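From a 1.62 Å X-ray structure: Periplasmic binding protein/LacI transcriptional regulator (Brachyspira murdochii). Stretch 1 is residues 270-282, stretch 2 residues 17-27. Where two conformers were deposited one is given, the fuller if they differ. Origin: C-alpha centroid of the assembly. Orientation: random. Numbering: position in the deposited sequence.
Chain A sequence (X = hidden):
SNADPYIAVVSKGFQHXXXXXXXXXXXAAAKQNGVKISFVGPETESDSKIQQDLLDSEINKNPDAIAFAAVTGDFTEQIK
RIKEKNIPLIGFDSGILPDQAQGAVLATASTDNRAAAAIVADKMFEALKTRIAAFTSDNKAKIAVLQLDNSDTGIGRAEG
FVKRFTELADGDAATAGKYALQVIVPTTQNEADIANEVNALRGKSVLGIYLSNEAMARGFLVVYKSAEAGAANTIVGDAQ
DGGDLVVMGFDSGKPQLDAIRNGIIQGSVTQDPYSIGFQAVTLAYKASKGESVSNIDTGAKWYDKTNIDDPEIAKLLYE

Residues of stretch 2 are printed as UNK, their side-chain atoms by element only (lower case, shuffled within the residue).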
# COMPACT_ATOMS: atom_id res chain seq x y z
N THR A 270 -0.49 0.28 -8.43
CA THR A 270 -0.70 1.62 -7.84
C THR A 270 -2.10 1.73 -7.33
O THR A 270 -3.05 1.16 -7.86
CB THR A 270 -0.45 2.79 -8.84
OG1 THR A 270 -0.63 4.05 -8.20
CG2 THR A 270 -1.33 2.74 -10.07
N GLN A 271 -2.24 2.47 -6.26
CA GLN A 271 -3.55 2.86 -5.78
C GLN A 271 -4.09 4.07 -6.54
O GLN A 271 -3.49 4.52 -7.48
CB GLN A 271 -3.49 3.17 -4.28
CG GLN A 271 -2.82 2.14 -3.36
CD GLN A 271 -2.84 2.59 -1.92
OE1 GLN A 271 -3.93 2.69 -1.32
NE2 GLN A 271 -1.71 2.90 -1.36
N ASP A 272 -5.27 4.57 -6.15
CA ASP A 272 -5.91 5.75 -6.81
C ASP A 272 -6.13 6.81 -5.71
O ASP A 272 -7.23 6.91 -5.13
CB ASP A 272 -7.23 5.34 -7.44
CG ASP A 272 -7.89 6.47 -8.24
OD1 ASP A 272 -7.51 7.67 -8.21
OD2 ASP A 272 -8.86 6.18 -9.03
N PRO A 273 -5.04 7.53 -5.35
CA PRO A 273 -5.12 8.46 -4.21
C PRO A 273 -6.19 9.54 -4.36
O PRO A 273 -6.90 9.85 -3.38
CB PRO A 273 -3.72 9.05 -4.15
CG PRO A 273 -3.09 8.78 -5.49
CD PRO A 273 -3.67 7.47 -5.91
N TYR A 274 -6.39 10.08 -5.57
CA TYR A 274 -7.43 11.06 -5.72
C TYR A 274 -8.81 10.53 -5.32
O TYR A 274 -9.59 11.19 -4.62
CB TYR A 274 -7.47 11.56 -7.14
CG TYR A 274 -8.42 12.69 -7.36
CD1 TYR A 274 -9.77 12.43 -7.61
CD2 TYR A 274 -7.96 14.00 -7.44
CE1 TYR A 274 -10.65 13.50 -7.89
CE2 TYR A 274 -8.82 15.05 -7.73
CZ TYR A 274 -10.16 14.78 -7.96
OH TYR A 274 -11.11 15.80 -8.24
N SER A 275 -9.13 9.34 -5.79
CA SER A 275 -10.38 8.70 -5.45
C SER A 275 -10.51 8.38 -3.98
O SER A 275 -11.60 8.49 -3.43
CB SER A 275 -10.56 7.42 -6.25
OG SER A 275 -11.89 6.94 -6.10
N ILE A 276 -9.41 7.98 -3.36
CA ILE A 276 -9.41 7.75 -1.91
C ILE A 276 -9.84 9.01 -1.22
O ILE A 276 -10.72 8.99 -0.37
CB ILE A 276 -8.06 7.26 -1.45
CG1 ILE A 276 -7.82 5.83 -1.97
CG2 ILE A 276 -7.94 7.31 0.04
CD1 ILE A 276 -6.39 5.34 -1.85
N GLY A 277 -9.27 10.12 -1.56
CA GLY A 277 -9.66 11.36 -0.90
C GLY A 277 -11.05 11.82 -1.26
O GLY A 277 -11.81 12.26 -0.40
N PHE A 278 -11.43 11.72 -2.51
CA PHE A 278 -12.74 12.17 -2.94
C PHE A 278 -13.83 11.34 -2.23
O PHE A 278 -14.84 11.88 -1.72
CB PHE A 278 -12.85 12.07 -4.46
CG PHE A 278 -14.05 12.72 -5.00
CD1 PHE A 278 -15.28 12.10 -4.98
CD2 PHE A 278 -13.95 13.97 -5.56
CE1 PHE A 278 -16.40 12.70 -5.50
CE2 PHE A 278 -15.08 14.60 -6.05
CZ PHE A 278 -16.31 13.96 -6.00
N GLN A 279 -13.62 10.03 -2.22
CA GLN A 279 -14.62 9.09 -1.64
C GLN A 279 -14.68 9.22 -0.13
O GLN A 279 -15.77 9.11 0.45
CB GLN A 279 -14.40 7.67 -2.08
CG GLN A 279 -14.66 7.50 -3.59
CD GLN A 279 -16.10 7.83 -4.00
OE1 GLN A 279 -17.03 7.61 -3.24
NE2 GLN A 279 -16.28 8.40 -5.19
N ALA A 280 -13.55 9.48 0.53
CA ALA A 280 -13.53 9.74 1.98
C ALA A 280 -14.45 10.87 2.34
O ALA A 280 -15.27 10.73 3.24
CB ALA A 280 -12.12 10.05 2.45
N VAL A 281 -14.30 12.03 1.67
CA VAL A 281 -15.11 13.18 1.99
C VAL A 281 -16.55 12.90 1.60
O VAL A 281 -17.43 13.37 2.32
CB VAL A 281 -14.55 14.44 1.36
CG1 VAL A 281 -15.56 15.59 1.42
CG2 VAL A 281 -13.26 14.79 2.05
N THR A 282 -16.80 12.27 0.44
CA THR A 282 -18.15 11.90 0.09
C THR A 282 -18.86 11.08 1.17
O THR A 282 -19.99 11.37 1.50
CB THR A 282 -18.17 11.16 -1.27
OG1 THR A 282 -17.64 12.05 -2.26
CG2 THR A 282 -19.60 10.79 -1.70
N UNK A 17 4.27 12.00 -1.19
CA UNK A 17 3.47 12.92 -2.03
C UNK A 17 2.14 12.35 -2.56
O UNK A 17 1.32 13.09 -3.08
c UNK A 17 6.12 14.69 -4.25
c UNK A 17 5.44 14.35 -2.91
c UNK A 17 4.27 13.41 -3.22
n UNK A 17 7.64 16.63 -4.05
c UNK A 17 7.58 15.14 -4.12
N UNK A 18 1.99 11.03 -2.46
CA UNK A 18 0.67 10.39 -2.57
C UNK A 18 -0.38 11.27 -1.91
O UNK A 18 -1.46 11.45 -2.42
c UNK A 18 -2.63 6.45 -1.52
c UNK A 18 -0.45 8.20 -1.77
c UNK A 18 -1.77 6.31 -2.58
c UNK A 18 -0.68 7.19 -2.73
c UNK A 18 0.80 9.06 -1.85
c UNK A 18 -2.38 7.41 -0.56
c UNK A 18 -1.34 8.31 -0.72
N UNK A 19 -0.07 11.79 -0.72
CA UNK A 19 -1.04 12.50 0.09
C UNK A 19 -1.41 13.89 -0.44
O UNK A 19 -2.50 14.40 -0.13
c UNK A 19 -2.64 8.46 3.58
c UNK A 19 -0.59 12.53 1.59
c UNK A 19 -4.16 10.27 3.51
c UNK A 19 -0.75 11.19 2.16
c UNK A 19 0.16 10.20 2.19
c UNK A 19 -1.95 10.63 2.68
c UNK A 19 -1.68 9.30 3.03
n UNK A 19 -0.37 9.06 2.73
c UNK A 19 -3.21 11.15 2.94
c UNK A 19 -3.84 8.96 3.81
N UNK A 20 -0.57 14.48 -1.31
CA UNK A 20 -0.94 15.69 -2.01
C UNK A 20 -2.13 15.40 -2.95
O UNK A 20 -3.13 16.13 -3.05
c UNK A 20 -0.08 17.41 -3.63
c UNK A 20 0.27 16.22 -2.77
c UNK A 20 1.34 16.62 -1.77
N UNK A 21 -2.03 14.25 -3.61
CA UNK A 21 -3.10 13.86 -4.49
C UNK A 21 -4.42 13.47 -3.75
O UNK A 21 -5.53 13.80 -4.20
c UNK A 21 -3.76 12.39 -6.35
c UNK A 21 -2.66 12.72 -5.40
o UNK A 21 -1.46 13.15 -6.11
N UNK A 22 -4.29 12.84 -2.60
CA UNK A 22 -5.42 12.53 -1.78
C UNK A 22 -6.08 13.85 -1.39
O UNK A 22 -7.30 13.94 -1.41
c UNK A 22 -6.22 11.57 0.42
c UNK A 22 -5.03 11.77 -0.50
c UNK A 22 -4.38 10.41 -0.81
N UNK A 23 -5.29 14.82 -0.95
CA UNK A 23 -5.85 16.13 -0.60
C UNK A 23 -6.61 16.73 -1.73
O UNK A 23 -7.70 17.29 -1.51
c UNK A 23 -5.43 18.45 0.41
n UNK A 23 -3.33 19.75 0.31
c UNK A 23 -4.83 17.12 -0.06
n UNK A 23 -2.32 21.09 1.89
c UNK A 23 -4.42 19.31 1.14
c UNK A 23 -2.38 20.61 0.65
n UNK A 23 -1.49 21.01 -0.26
N UNK A 24 -6.06 16.65 -2.94
CA UNK A 24 -6.77 17.19 -4.11
C UNK A 24 -8.18 16.57 -4.25
O UNK A 24 -9.16 17.31 -4.55
c UNK A 24 -6.03 16.93 -5.40
c UNK A 24 -4.70 17.71 -5.52
o UNK A 24 -3.84 17.21 -6.28
o UNK A 24 -4.57 18.78 -4.88
N UNK A 25 -8.26 15.25 -4.07
CA UNK A 25 -9.50 14.52 -4.17
C UNK A 25 -10.49 14.94 -3.11
O UNK A 25 -11.67 15.24 -3.35
N UNK A 26 -9.97 15.05 -1.88
CA UNK A 26 -10.76 15.51 -0.76
C UNK A 26 -11.31 16.91 -0.93
O UNK A 26 -12.48 17.15 -0.66
c UNK A 26 -9.92 15.45 0.53
N UNK A 27 -10.47 17.85 -1.34
CA UNK A 27 -10.91 19.24 -1.57
C UNK A 27 -11.95 19.30 -2.68
O UNK A 27 -12.91 20.03 -2.57
c UNK A 27 -9.72 20.12 -1.85
o UNK A 27 -8.50 21.14 1.59
o UNK A 27 -10.39 21.56 0.55
c UNK A 27 -9.26 21.03 0.57
c UNK A 27 -8.75 20.28 -0.65

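Position 17 carries four carbons in a row ending in a nitrogen. The carbons run extended, the nitrogen turns off at the end, and the chain is exposed. It does not reach stretch 1. This is Lys17.

Position 18 has one carbon and then a ring of six carbons, with no oxygen. The ring is buried against stretch 1. Pro273 CB sits over one face of it, and Ile276 and Gln271 approach obliquely. This is Phe18. Pro273 CB lies 3.7 Å from the centroid of the Phe18 ring, 12° off the normal, a CH-pi contact. Ile276 CD1 is 3.9 Å from Phe18 CZ. Gln271 NE2 is 3.6 Å from Phe18 CE2, but the amide finds its hydrogen bonds elsewhere in the structure.

Position 19 has one carbon, then fused five- and six-membered rings holding eight carbons and one nitrogen. Only an indole fits, so this is Trp19. Its CA-to-CB bond points away from stretch 1, and it makes no contact there.

Position 20 has three carbons, one of them carrying the other two. It is Val20, out of reach of stretch 1.

Position 21 has one carbon carrying one oxygen and one carbon. Its terminal carbon packs on Pro273 and Tyr274. The shape alone resembles valine, but the oxygen makes it Thr21. Its CA-to-CB bond points toward stretch 1. The methyl does the packing: Thr21 CG2 is 3.6 Å from Tyr274 N and 3.8 Å from Pro273 CG.

Position 22 again has one carbon carrying two carbons, and one of these packs on Pro273. It is Val22, in the t rotamer, with Val22 CG2 3.7 Å from Pro273 CB.

Position 23 has three carbons, a nitrogen, and a carbon carrying two more nitrogens. This guanidinium marks Arg23. Its CA-to-CB bond points away from stretch 1.

Position 24 has two carbons, the second carrying two oxygens. Its first carbon lies near the Tyr274 ring. This short carboxylate is Asp24. Its CB lies 4.1 Å from Tyr274 CD2.

Position 25 has no side-chain atoms, so it is Gly25. Its CA lies over a face of the Tyr274 ring, 3.6 Å from the centroid. An ideal CB here would lie 1.9 Å from Tyr274 O, a clash.

Position 26 has a single carbon. It packs on Val281. It is Ala26, and its CB meets Val281 CG2 at 3.7 Å.

Position 27 has three carbons, the third carrying two oxygens. It is Glu27, whose CA-to-CB bond points away from stretch 1.

The two helices run in broadly the same direction, at 39°, and their axes approach to 6.3 Å. Glycine on both sides permits this. An ideal CB on Gly277 would lie 2.0 Å from Val22 O. With no such atoms present, the backbones touch directly. Gly277 CA meets Val22 O at 3.5 Å, and Gly25 CA meets Tyr274 O at 3.4 Å. In return, Phe278 CA lies 3.3 Å from Gly25 O. No hydrogen bond crosses the contact. These CA-H...O contacts, the two CH-pi contacts and apolar packing make up the close fit.

Stretch 2 17-27: KFWVTVRDGAE
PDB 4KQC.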